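Local coordinates for endoglucanase FnCel5A (Fervidobacterium nodosum, PDB 3NCO), which probably hydrolyses internal beta-1,4-glucosidic bonds of cellulose, acting as an endoglucanase with a TIM-barrel fold, at residues 28-32 / 33-37; 43-46 / 47-51; 300-304 / 305-309. All coordinates share one frame; numbering follows the deposited sequence.

Contact 1 of 3, residues 28-32 / 33-37; sequences NALEA and PVEGS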
ATOM      1  N   ASN A  28       0.511  10.733   2.103  1.00 20.04           N
ATOM      2  CA  ASN A  28       0.921  11.965   2.772  1.00 19.92           C
ATOM      3  C   ASN A  28      -0.243  12.725   3.371  1.00 19.02           C
ATOM      4  O   ASN A  28      -0.106  13.928   3.615  1.00 17.33           O
ATOM      5  CB  ASN A  28       1.685  12.886   1.789  1.00 20.33           C
ATOM      6  CG  ASN A  28       3.164  12.533   1.671  1.00 24.70           C
ATOM      7  OD1 ASN A  28       3.521  11.411   1.383  1.00 25.78           O
ATOM      8  ND2 ASN A  28       4.020  13.526   1.836  1.00 30.53           N
ATOM      9  N   ALA A  29      -1.372  12.029   3.587  1.00 17.86           N
ATOM     10  CA  ALA A  29      -2.587  12.651   4.068  1.00 16.74           C
ATOM     11  C   ALA A  29      -3.018  12.033   5.417  1.00 16.81           C
ATOM     12  O   ALA A  29      -2.641  12.552   6.477  1.00 17.30           O
ATOM     13  CB  ALA A  29      -3.735  12.556   3.024  1.00 16.42           C
ATOM     14  N   LEU A  30      -3.822  10.953   5.405  1.00 15.54           N
ATOM     15  CA  LEU A  30      -4.338  10.436   6.667  1.00 15.37           C
ATOM     16  C   LEU A  30      -3.273   9.689   7.480  1.00 14.95           C
ATOM     17  O   LEU A  30      -3.591   9.303   8.626  1.00 14.51           O
ATOM     18  CB  LEU A  30      -5.511   9.481   6.449  1.00 15.19           C
ATOM     19  CG  LEU A  30      -6.799  10.258   6.116  1.00 15.27           C
ATOM     20  CD1 LEU A  30      -7.789   9.347   5.316  1.00 16.78           C
ATOM     21  CD2 LEU A  30      -7.461  10.885   7.396  1.00 16.16           C
ATOM     22  N   GLU A  31      -2.100   9.429   6.922  1.00 15.49           N
ATOM     23  CA  GLU A  31      -1.006   8.841   7.732  1.00 15.80           C
ATOM     24  C   GLU A  31      -0.072   9.902   8.322  1.00 15.81           C
ATOM     25  O   GLU A  31       0.925   9.544   8.983  1.00 16.57           O
ATOM     26  CB  GLU A  31      -0.173   7.709   7.023  1.00 15.60           C
ATOM     27  CG  GLU A  31       0.883   8.190   6.030  1.00 19.74           C
ATOM     28  CD  GLU A  31       0.383   8.769   4.735  1.00 20.84           C
ATOM     29  OE1 GLU A  31      -0.750   9.291   4.623  1.00 18.29           O
ATOM     30  OE2 GLU A  31       1.168   8.739   3.756  1.00 18.57           O
ATOM     31  N   ALA A  32      -0.337  11.186   8.010  1.00 16.29           N
ATOM     32  CA  ALA A  32       0.312  12.284   8.744  1.00 16.30           C
ATOM     33  C   ALA A  32      -0.176  12.276  10.178  1.00 17.36           C
ATOM     34  O   ALA A  32      -1.139  11.614  10.505  1.00 18.23           O
ATOM     35  CB  ALA A  32       0.062  13.617   8.016  1.00 17.19           C
ATOM     36  N   PRO A  33       0.515  12.965  11.102  1.00 17.95           N
ATOM     37  CA  PRO A  33      -0.039  12.949  12.464  1.00 18.09           C
ATOM     38  C   PRO A  33      -1.461  13.524  12.534  1.00 18.25           C
ATOM     39  O   PRO A  33      -2.299  13.083  13.340  1.00 18.79           O
ATOM     40  CB  PRO A  33       0.925  13.853  13.252  1.00 18.83           C
ATOM     41  CG  PRO A  33       2.217  13.833  12.445  1.00 21.31           C
ATOM     42  CD  PRO A  33       1.780  13.714  10.995  1.00 19.56           C
ATOM     43  N   VAL A  34      -1.675  14.590  11.754  1.00 17.12           N
ATOM     44  CA  VAL A  34      -2.984  15.194  11.544  1.00 16.99           C
ATOM     45  C   VAL A  34      -3.104  15.414  10.022  1.00 16.90           C
ATOM     46  O   VAL A  34      -2.172  15.928   9.362  1.00 18.16           O
ATOM     47  CB  VAL A  34      -3.110  16.565  12.254  1.00 17.15           C
ATOM     48  CG1 VAL A  34      -4.438  17.202  11.856  1.00 18.87           C
ATOM     49  CG2 VAL A  34      -3.054  16.426  13.770  1.00 18.98           C
ATOM     50  N   GLU A  35      -4.249  15.022   9.440  1.00 16.78           N
ATOM     51  CA  GLU A  35      -4.356  15.141   7.966  1.00 16.63           C
ATOM     52  C   GLU A  35      -4.177  16.610   7.598  1.00 17.00           C
ATOM     53  O   GLU A  35      -4.853  17.511   8.127  1.00 17.78           O
ATOM     54  CB  GLU A  35      -5.690  14.641   7.453  1.00 16.61           C
ATOM     55  CG  GLU A  35      -5.739  14.469   5.915  1.00 18.54           C
ATOM     56  CD  GLU A  35      -7.150  14.220   5.381  1.00 17.42           C
ATOM     57  OE1 GLU A  35      -8.064  14.094   6.209  1.00 17.86           O
ATOM     58  OE2 GLU A  35      -7.335  14.183   4.135  1.00 18.82           O
ATOM     59  N   GLY A  36      -3.292  16.833   6.626  1.00 17.09           N
ATOM     60  CA  GLY A  36      -2.984  18.201   6.185  1.00 18.22           C
ATOM     61  C   GLY A  36      -1.632  18.671   6.693  1.00 19.08           C
ATOM     62  O   GLY A  36      -1.025  19.576   6.121  1.00 18.24           O
ATOM     63  N   SER A  37      -1.148  18.071   7.775  1.00 17.26           N
ATOM     64  CA  SER A  37       0.074  18.622   8.351  1.00 19.62           C
ATOM     65  C   SER A  37       1.364  18.354   7.532  1.00 19.98           C
ATOM     66  O   SER A  37       2.423  18.962   7.827  1.00 20.91           O
ATOM     67  CB  SER A  37       0.209  18.166   9.807  1.00 20.59           C
ATOM     68  OG  SER A  37       0.491  16.781   9.866  1.00 24.47           O
TER
HETATM   69  O   HOH W   1      -0.943  15.952   5.214  1.00 19.11           O
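E35 folds back against A29 and L30 in a local contact between two beta turns of one loop, the loop that leads from barrel strand 22-25 to helix 44-53 of the TIM barrel. The first turn, type I from A29 to A32, is closed by A32 N bonding to A29 O at 3.1 Å; the second, type II, runs from V34 to S37. P33 lies between them, and its ring restricts phi where the chain leaves the first turn. A29 O also meets E35 CA in a CA-H...O contact of 3.4 Å. With CG anti to the backbone N (chi1 -168°) and the chain extended, E35 passes A29, CG lying 4.0 Å from A29 CB, and brings OE1 to within 3.5 Å of L30 CD2. Aliphatic carbons thus suit A29 and L30, while the carboxylate beyond has its polar partners elsewhere: R83 in a salt bridge and the backbone N of I42. An alanine at E35 would remove that carboxylate and is likely to leave R83 without this countercharge and I42 N without this acceptor. At the start of the loop the E31 carboxylate turns back to take N28 N on the syn side of OE2 at 2.7 Å and A29 N at OE1. Glycine suits the place of G36, since at its positive phi (105°) a CB would press on the preceding carbonyl O; a water joins G36 N to N28 O. V34 O accepts twice, from S37 N at 2.9 Å and from S37 OG at 2.8 Å, the hydroxyl approaching in the carbonyl plane on a lone pair.

Contact 2 of 3, residues 43-46 / 47-51; sequences EDEY and FKIIK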
ATOM      1  N   GLU A  43      -9.253  15.854  -0.957  1.00 18.91           N
ATOM      2  CA  GLU A  43     -10.435  16.518  -1.491  1.00 20.24           C
ATOM      3  C   GLU A  43     -11.328  15.473  -2.109  1.00 18.90           C
ATOM      4  O   GLU A  43     -10.854  14.521  -2.725  1.00 20.31           O
ATOM      5  CB  GLU A  43     -10.028  17.612  -2.545  1.00 19.43           C
ATOM      6  CG  GLU A  43      -9.112  18.731  -1.932  1.00 22.95           C
ATOM      7  CD  GLU A  43      -8.587  19.837  -2.954  1.00 26.86           C
ATOM      8  OE1 GLU A  43      -9.232  20.011  -4.054  1.00 36.04           O
ATOM      9  OE2 GLU A  43      -7.551  20.588  -2.655  1.00 28.89           O
ATOM     10  N   ASP A  44     -12.650  15.651  -1.972  1.00 18.29           N
ATOM     11  CA  ASP A  44     -13.570  14.669  -2.565  1.00 18.34           C
ATOM     12  C   ASP A  44     -13.333  14.562  -4.056  1.00 18.53           C
ATOM     13  O   ASP A  44     -13.501  13.470  -4.640  1.00 19.30           O
ATOM     14  CB  ASP A  44     -15.020  15.138  -2.349  1.00 20.29           C
ATOM     15  CG  ASP A  44     -15.498  14.955  -0.910  1.00 20.52           C
ATOM     16  OD1 ASP A  44     -14.698  14.522  -0.041  1.00 23.02           O
ATOM     17  OD2 ASP A  44     -16.717  15.271  -0.672  1.00 25.60           O
ATOM     18  N   GLU A  45     -12.996  15.683  -4.700  1.00 20.26           N
ATOM     19  CA  GLU A  45     -12.787  15.700  -6.178  1.00 21.92           C
ATOM     20  C   GLU A  45     -11.632  14.778  -6.599  1.00 20.65           C
ATOM     21  O   GLU A  45     -11.587  14.318  -7.716  1.00 21.00           O
ATOM     22  CB  GLU A  45     -12.530  17.114  -6.731  1.00 22.44           C
ATOM     23  CG  GLU A  45     -11.141  17.651  -6.268  1.00 27.39           C
ATOM     24  CD  GLU A  45     -10.847  19.113  -6.597  1.00 30.65           C
ATOM     25  OE1 GLU A  45     -10.116  19.387  -7.604  1.00 35.86           O
ATOM     26  OE2 GLU A  45     -11.350  20.010  -5.838  1.00 38.26           O
ATOM     27  N   TYR A  46     -10.687  14.508  -5.692  1.00 19.02           N
ATOM     28  CA  TYR A  46      -9.539  13.674  -6.051  1.00 19.50           C
ATOM     29  C   TYR A  46      -9.975  12.312  -6.570  1.00 18.24           C
ATOM     30  O   TYR A  46      -9.350  11.761  -7.499  1.00 18.67           O
ATOM     31  CB  TYR A  46      -8.635  13.451  -4.847  1.00 18.99           C
ATOM     32  CG  TYR A  46      -7.783  14.657  -4.435  1.00 20.25           C
ATOM     33  CD1 TYR A  46      -7.732  15.813  -5.221  1.00 17.91           C
ATOM     34  CD2 TYR A  46      -6.977  14.577  -3.312  1.00 17.96           C
ATOM     35  CE1 TYR A  46      -6.920  16.911  -4.835  1.00 18.28           C
ATOM     36  CE2 TYR A  46      -6.159  15.631  -2.927  1.00 17.49           C
ATOM     37  CZ  TYR A  46      -6.110  16.773  -3.705  1.00 19.16           C
ATOM     38  OH  TYR A  46      -5.299  17.832  -3.304  1.00 19.37           O
ATOM     39  N   PHE A  47     -11.028  11.777  -5.961  1.00 18.44           N
ATOM     40  CA  PHE A  47     -11.472  10.402  -6.377  1.00 18.15           C
ATOM     41  C   PHE A  47     -12.122  10.375  -7.765  1.00 19.19           C
ATOM     42  O   PHE A  47     -11.932   9.397  -8.540  1.00 19.65           O
ATOM     43  CB  PHE A  47     -12.329   9.757  -5.298  1.00 19.65           C
ATOM     44  CG  PHE A  47     -11.613   9.612  -4.007  1.00 17.88           C
ATOM     45  CD1 PHE A  47     -10.537   8.734  -3.893  1.00 15.98           C
ATOM     46  CD2 PHE A  47     -11.987  10.360  -2.904  1.00 19.73           C
ATOM     47  CE1 PHE A  47      -9.822   8.605  -2.671  1.00 18.17           C
ATOM     48  CE2 PHE A  47     -11.290  10.259  -1.686  1.00 18.24           C
ATOM     49  CZ  PHE A  47     -10.225   9.367  -1.567  1.00 17.93           C
ATOM     50  N   LYS A  48     -12.851  11.438  -8.103  1.00 20.47           N
ATOM     51  CA  LYS A  48     -13.421  11.573  -9.433  1.00 22.60           C
ATOM     52  C   LYS A  48     -12.281  11.720 -10.441  1.00 21.74           C
ATOM     53  O   LYS A  48     -12.313  11.113 -11.495  1.00 22.61           O
ATOM     54  CB  LYS A  48     -14.381  12.789  -9.497  1.00 22.46           C
ATOM     55  CG  LYS A  48     -14.905  13.089 -10.894  1.00 24.65           C
ATOM     56  CD  LYS A  48     -15.790  14.327 -10.876  1.00 28.38           C
ATOM     57  CE  LYS A  48     -16.166  14.717 -12.325  1.00 35.66           C
ATOM     58  NZ  LYS A  48     -17.090  15.884 -12.457  1.00 41.55           N
ATOM     59  N   ILE A  49     -11.258  12.490 -10.075  1.00 20.42           N
ATOM     60  CA  ILE A  49     -10.049  12.685 -10.922  1.00 19.95           C
ATOM     61  C   ILE A  49      -9.290  11.385 -11.170  1.00 19.12           C
ATOM     62  O   ILE A  49      -8.923  11.033 -12.290  1.00 20.09           O
ATOM     63  CB  ILE A  49      -9.177  13.771 -10.272  1.00 20.27           C
ATOM     64  CG1 ILE A  49      -9.887  15.128 -10.417  1.00 21.19           C
ATOM     65  CG2 ILE A  49      -7.779  13.853 -10.858  1.00 20.57           C
ATOM     66  CD1 ILE A  49      -9.380  16.204  -9.480  1.00 22.82           C
ATOM     67  N   ILE A  50      -9.047  10.676 -10.088  1.00 18.20           N
ATOM     68  CA  ILE A  50      -8.395   9.382 -10.193  1.00 18.68           C
ATOM     69  C   ILE A  50      -9.158   8.396 -11.084  1.00 19.22           C
ATOM     70  O   ILE A  50      -8.577   7.704 -11.929  1.00 19.03           O
ATOM     71  CB  ILE A  50      -8.162   8.802  -8.747  1.00 18.65           C
ATOM     72  CG1 ILE A  50      -7.123   9.677  -7.993  1.00 16.16           C
ATOM     73  CG2 ILE A  50      -7.690   7.295  -8.787  1.00 18.69           C
ATOM     74  CD1 ILE A  50      -6.989   9.337  -6.506  1.00 19.61           C
ATOM     75  N   LYS A  51     -10.465   8.306 -10.866  1.00 19.00           N
ATOM     76  CA  LYS A  51     -11.260   7.342 -11.643  1.00 19.85           C
ATOM     77  C   LYS A  51     -11.266   7.774 -13.100  1.00 20.26           C
ATOM     78  O   LYS A  51     -11.040   6.932 -13.969  1.00 20.91           O
ATOM     79  CB  LYS A  51     -12.691   7.254 -11.113  1.00 20.13           C
ATOM     80  CG  LYS A  51     -13.634   6.266 -11.927  1.00 20.38           C
ATOM     81  CD  LYS A  51     -13.192   4.817 -11.763  1.00 21.35           C
ATOM     82  CE  LYS A  51     -14.114   3.832 -12.544  1.00 23.97           C
ATOM     83  NZ  LYS A  51     -13.758   2.433 -12.164  1.00 24.62           N
TER
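Chi1 of 69° places CG of E45 between its own backbone N and carbonyl carbon, while I49 has CG1 anti to its carbonyl carbon (chi1 -70°); one turn apart, the two side chains run alongside each other in the same direction. They belong to the opening turns of helix 44-53, the helix of the beta-alpha-beta crossover from strand 22-25 to strand 57-60. I49 CD1 lies 3.9 Å from E45 CG and about as near to OE1, so an apolar branch covers one methylene of the charged chain and the start of its carboxylate, whose OE1 also makes a long, weak ion pair with K307. In the backbone, I49 N donates to E45 O at 3.0 Å, nearly along the C=O axis. Just before this, F47 N reaches D44 O, three residues back, at 3.3 Å from well above the carbonyl plane. F47 itself packs on V87, V90 and A91 of helix 78-93, where a large apolar ring fits, and D44 bonds H86 of the same helix. Y46, also buried, meets the ring of F295. Its carbonyl O receives I50 N at 2.8 Å, tilted 22° from the carbonyl plane, and also lies 3.1 Å from I50 CG1.

Contact 3 of 3, residues 300-304 / 305-309; sequences GLYDR and WTKTW. With PO4 (phosphate ion), chain F.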
ATOM      1  N   GLY A 300       4.754  12.334  -6.749  1.00 16.24           N
ATOM      2  CA  GLY A 300       3.368  12.517  -7.254  1.00 18.22           C
ATOM      3  C   GLY A 300       3.155  12.438  -8.747  1.00 20.07           C
ATOM      4  O   GLY A 300       4.010  12.886  -9.537  1.00 20.58           O
ATOM      5  N   LEU A 301       2.013  11.874  -9.146  1.00 19.31           N
ATOM      6  CA  LEU A 301       1.591  11.900 -10.561  1.00 19.09           C
ATOM      7  C   LEU A 301       0.752  13.100 -10.942  1.00 20.30           C
ATOM      8  O   LEU A 301       0.675  13.463 -12.143  1.00 20.11           O
ATOM      9  CB  LEU A 301       0.770  10.638 -10.934  1.00 18.54           C
ATOM     10  CG  LEU A 301       1.499   9.290 -10.771  1.00 19.04           C
ATOM     11  CD1 LEU A 301       0.631   8.121 -11.214  1.00 17.15           C
ATOM     12  CD2 LEU A 301       2.793   9.310 -11.589  1.00 19.46           C
ATOM     13  N   TYR A 302       0.091  13.682  -9.943  1.00 19.68           N
ATOM     14  CA  TYR A 302      -0.870  14.730 -10.219  1.00 19.24           C
ATOM     15  C   TYR A 302      -0.360  16.051  -9.690  1.00 19.77           C
ATOM     16  O   TYR A 302      -0.044  16.159  -8.495  1.00 20.27           O
ATOM     17  CB  TYR A 302      -2.175  14.380  -9.553  1.00 20.05           C
ATOM     18  CG  TYR A 302      -3.298  15.329  -9.877  1.00 19.28           C
ATOM     19  CD1 TYR A 302      -3.948  15.287 -11.129  1.00 19.90           C
ATOM     20  CD2 TYR A 302      -3.733  16.270  -8.941  1.00 19.07           C
ATOM     21  CE1 TYR A 302      -5.017  16.172 -11.426  1.00 19.04           C
ATOM     22  CE2 TYR A 302      -4.819  17.129  -9.216  1.00 19.14           C
ATOM     23  CZ  TYR A 302      -5.455  17.072 -10.423  1.00 18.09           C
ATOM     24  OH  TYR A 302      -6.476  17.927 -10.639  1.00 22.05           O
ATOM     25  N   ASP A 303      -0.305  17.043 -10.585  1.00 18.71           N
ATOM     26  CA  ASP A 303       0.130  18.387 -10.219  1.00 18.51           C
ATOM     27  C   ASP A 303      -1.099  19.152  -9.700  1.00 18.45           C
ATOM     28  O   ASP A 303      -1.978  19.543 -10.496  1.00 19.07           O
ATOM     29  CB  ASP A 303       0.693  19.096 -11.462  1.00 19.78           C
ATOM     30  CG  ASP A 303       1.326  20.458 -11.129  1.00 21.76           C
ATOM     31  OD1 ASP A 303       0.863  21.140 -10.195  1.00 21.83           O
ATOM     32  OD2 ASP A 303       2.286  20.840 -11.844  1.00 26.02           O
ATOM     33  N   ARG A 304      -1.186  19.342  -8.376  1.00 19.08           N
ATOM     34  CA  ARG A 304      -2.382  19.948  -7.799  1.00 18.81           C
ATOM     35  C   ARG A 304      -2.552  21.393  -8.234  1.00 20.72           C
ATOM     36  O   ARG A 304      -3.683  21.908  -8.247  1.00 20.79           O
ATOM     37  CB  ARG A 304      -2.333  19.863  -6.284  1.00 17.85           C
ATOM     38  CG  ARG A 304      -2.523  18.431  -5.756  1.00 18.79           C
ATOM     39  CD  ARG A 304      -2.207  18.322  -4.304  1.00 20.60           C
ATOM     40  NE  ARG A 304      -0.767  18.505  -4.097  1.00 18.69           N
ATOM     41  CZ  ARG A 304      -0.175  18.669  -2.901  1.00 18.88           C
ATOM     42  NH1 ARG A 304       1.158  18.813  -2.838  1.00 18.87           N
ATOM     43  NH2 ARG A 304      -0.889  18.695  -1.791  1.00 19.03           N
ATOM     44  N   TRP A 305      -1.445  22.061  -8.568  1.00 19.63           N
ATOM     45  CA  TRP A 305      -1.512  23.501  -8.867  1.00 22.73           C
ATOM     46  C   TRP A 305      -2.117  23.684 -10.248  1.00 23.37           C
ATOM     47  O   TRP A 305      -2.988  24.547 -10.447  1.00 23.32           O
ATOM     48  CB  TRP A 305      -0.119  24.139  -8.872  1.00 24.22           C
ATOM     49  CG  TRP A 305      -0.202  25.503  -9.431  1.00 27.87           C
ATOM     50  CD1 TRP A 305       0.050  25.933 -10.743  1.00 26.53           C
ATOM     51  CD2 TRP A 305      -0.669  26.616  -8.733  1.00 26.41           C
ATOM     52  NE1 TRP A 305      -0.210  27.265 -10.852  1.00 29.68           N
ATOM     53  CE2 TRP A 305      -0.636  27.718  -9.623  1.00 28.75           C
ATOM     54  CE3 TRP A 305      -1.063  26.814  -7.404  1.00 25.83           C
ATOM     55  CZ2 TRP A 305      -1.031  28.991  -9.243  1.00 27.09           C
ATOM     56  CZ3 TRP A 305      -1.463  28.084  -7.031  1.00 27.24           C
ATOM     57  CH2 TRP A 305      -1.438  29.151  -7.940  1.00 28.66           C
ATOM     58  N   THR A 306      -1.619  22.906 -11.211  1.00 22.30           N
ATOM     59  CA  THR A 306      -2.106  23.011 -12.579  1.00 23.42           C
ATOM     60  C   THR A 306      -3.381  22.157 -12.776  1.00 23.29           C
ATOM     61  O   THR A 306      -4.091  22.337 -13.793  1.00 24.37           O
ATOM     62  CB  THR A 306      -1.003  22.620 -13.605  1.00 24.25           C
ATOM     63  OG1 THR A 306      -0.598  21.274 -13.375  1.00 22.95           O
ATOM     64  CG2 THR A 306       0.232  23.544 -13.486  1.00 25.95           C
ATOM     65  N   LYS A 307      -3.678  21.285 -11.798  1.00 22.11           N
ATOM     66  CA  LYS A 307      -4.814  20.364 -11.880  1.00 23.78           C
ATOM     67  C   LYS A 307      -4.705  19.504 -13.150  1.00 22.79           C
ATOM     68  O   LYS A 307      -5.694  19.297 -13.892  1.00 23.83           O
ATOM     69  CB  LYS A 307      -6.150  21.133 -11.811  1.00 24.16           C
ATOM     70  CG  LYS A 307      -6.223  22.078 -10.592  1.00 27.19           C
ATOM     71  CD  LYS A 307      -7.572  22.841 -10.559  1.00 29.50           C
ATOM     72  CE  LYS A 307      -8.602  21.971  -9.813  1.00 39.08           C
ATOM     73  NZ  LYS A 307      -8.654  22.246  -8.311  1.00 38.60           N
ATOM     74  N   THR A 308      -3.490  18.985 -13.366  1.00 22.36           N
ATOM     75  CA  THR A 308      -3.195  18.116 -14.510  1.00 21.57           C
ATOM     76  C   THR A 308      -2.265  16.988 -14.105  1.00 20.77           C
ATOM     77  O   THR A 308      -1.451  17.131 -13.188  1.00 21.42           O
ATOM     78  CB  THR A 308      -2.527  18.914 -15.658  1.00 22.66           C
ATOM     79  OG1 THR A 308      -1.307  19.512 -15.182  1.00 24.61           O
ATOM     80  CG2 THR A 308      -3.472  20.016 -16.153  1.00 24.43           C
ATOM     81  N   TRP A 309      -2.382  15.881 -14.818  1.00 20.73           N
ATOM     82  CA  TRP A 309      -1.443  14.766 -14.636  1.00 19.82           C
ATOM     83  C   TRP A 309      -0.083  15.025 -15.307  1.00 20.95           C
ATOM     84  O   TRP A 309      -0.023  15.614 -16.396  1.00 21.48           O
ATOM     85  CB  TRP A 309      -2.041  13.493 -15.220  1.00 20.93           C
ATOM     86  CG  TRP A 309      -3.302  13.067 -14.516  1.00 19.58           C
ATOM     87  CD1 TRP A 309      -4.601  13.391 -14.870  1.00 21.18           C
ATOM     88  CD2 TRP A 309      -3.394  12.239 -13.360  1.00 19.50           C
ATOM     89  NE1 TRP A 309      -5.479  12.811 -13.971  1.00 22.11           N
ATOM     90  CE2 TRP A 309      -4.766  12.100 -13.045  1.00 21.65           C
ATOM     91  CE3 TRP A 309      -2.448  11.591 -12.559  1.00 20.73           C
ATOM     92  CZ2 TRP A 309      -5.212  11.347 -11.946  1.00 19.17           C
ATOM     93  CZ3 TRP A 309      -2.885  10.864 -11.455  1.00 17.87           C
ATOM     94  CH2 TRP A 309      -4.258  10.721 -11.175  1.00 20.30           C
TER
HETATM   95  P   PO4 F 322       2.105  17.957  -6.342  1.00 28.57           P
HETATM   96  O1  PO4 F 322       3.179  18.611  -7.227  1.00 33.26           O
HETATM   97  O2  PO4 F 322       1.880  16.531  -6.888  1.00 24.71           O
HETATM   98  O3  PO4 F 322       2.614  17.827  -4.899  1.00 29.57           O
HETATM   99  O4  PO4 F 322       0.818  18.761  -6.513  1.00 23.70           O
HETATM  100  O   HOH W   2      -8.115  17.652 -12.615  1.00 25.95           O
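Y302 turns a ring edge onto the indole face of W309 in an edge-to-face stack, its CD1 over the ring, with the Y302 centroid 5.2 Å from that of the five-membered ring and the planes at 68°. Y302 CB adds a CH-pi contact over the six-membered ring, and L301 CB meets the indole edge. Y302 and W309 form a non-hydrogen-bonded pair of a beta hairpin. In the next pair D303 N donates to T308 O at 2.8 Å, and D303 O receives T308 N and, weakly, K307 N: a G1 bulge with K307 at positive phi. An Asx turn holds the reversal: D303 OD1 accepts W305 N at 3.0 Å almost head-on, and T306 N at 3.2 Å from above the carboxylate plane. Aspartate suits this place because its short carboxylate reaches both N-H groups. Farther out, T306 OG1 and T308 OG1 share a hydrogen bond. R304, bent at chi3 (-69°), sets its guanidinium edge against a phosphate: its N and NE both donate to O4, and NH1 donates to O3 at 2.7 Å. A297 N also bonds the phosphate, and G39 O takes R304 NH2. Three donors from R304 are consistent with a site able to hold an anion, though this phosphate probably comes from the crystallisation liquor.

How the contacts relate
The three contacts follow one another along the chain. Contacts 1 and 2 belong to the first beta-alpha unit of the barrel: the loop after strand 22-25, then helix 44-53, with centres 18 Å apart and nearest atoms about 6 Å apart. Contact 3 is a small hairpin that follows strand 289-292, the last of the eight. Because the barrel closes, the last strand lies beside the first, so contacts 2 and 3 touch, with centres 12 Å apart. Y46 OH packs on R304 CD, and I49 lies against Y302 and W309. Contact 1 stays about 7 Å from contact 3 at the nearest atoms. The hairpin thus packs against one side of helix 44-53, near where the first and last strands close the barrel.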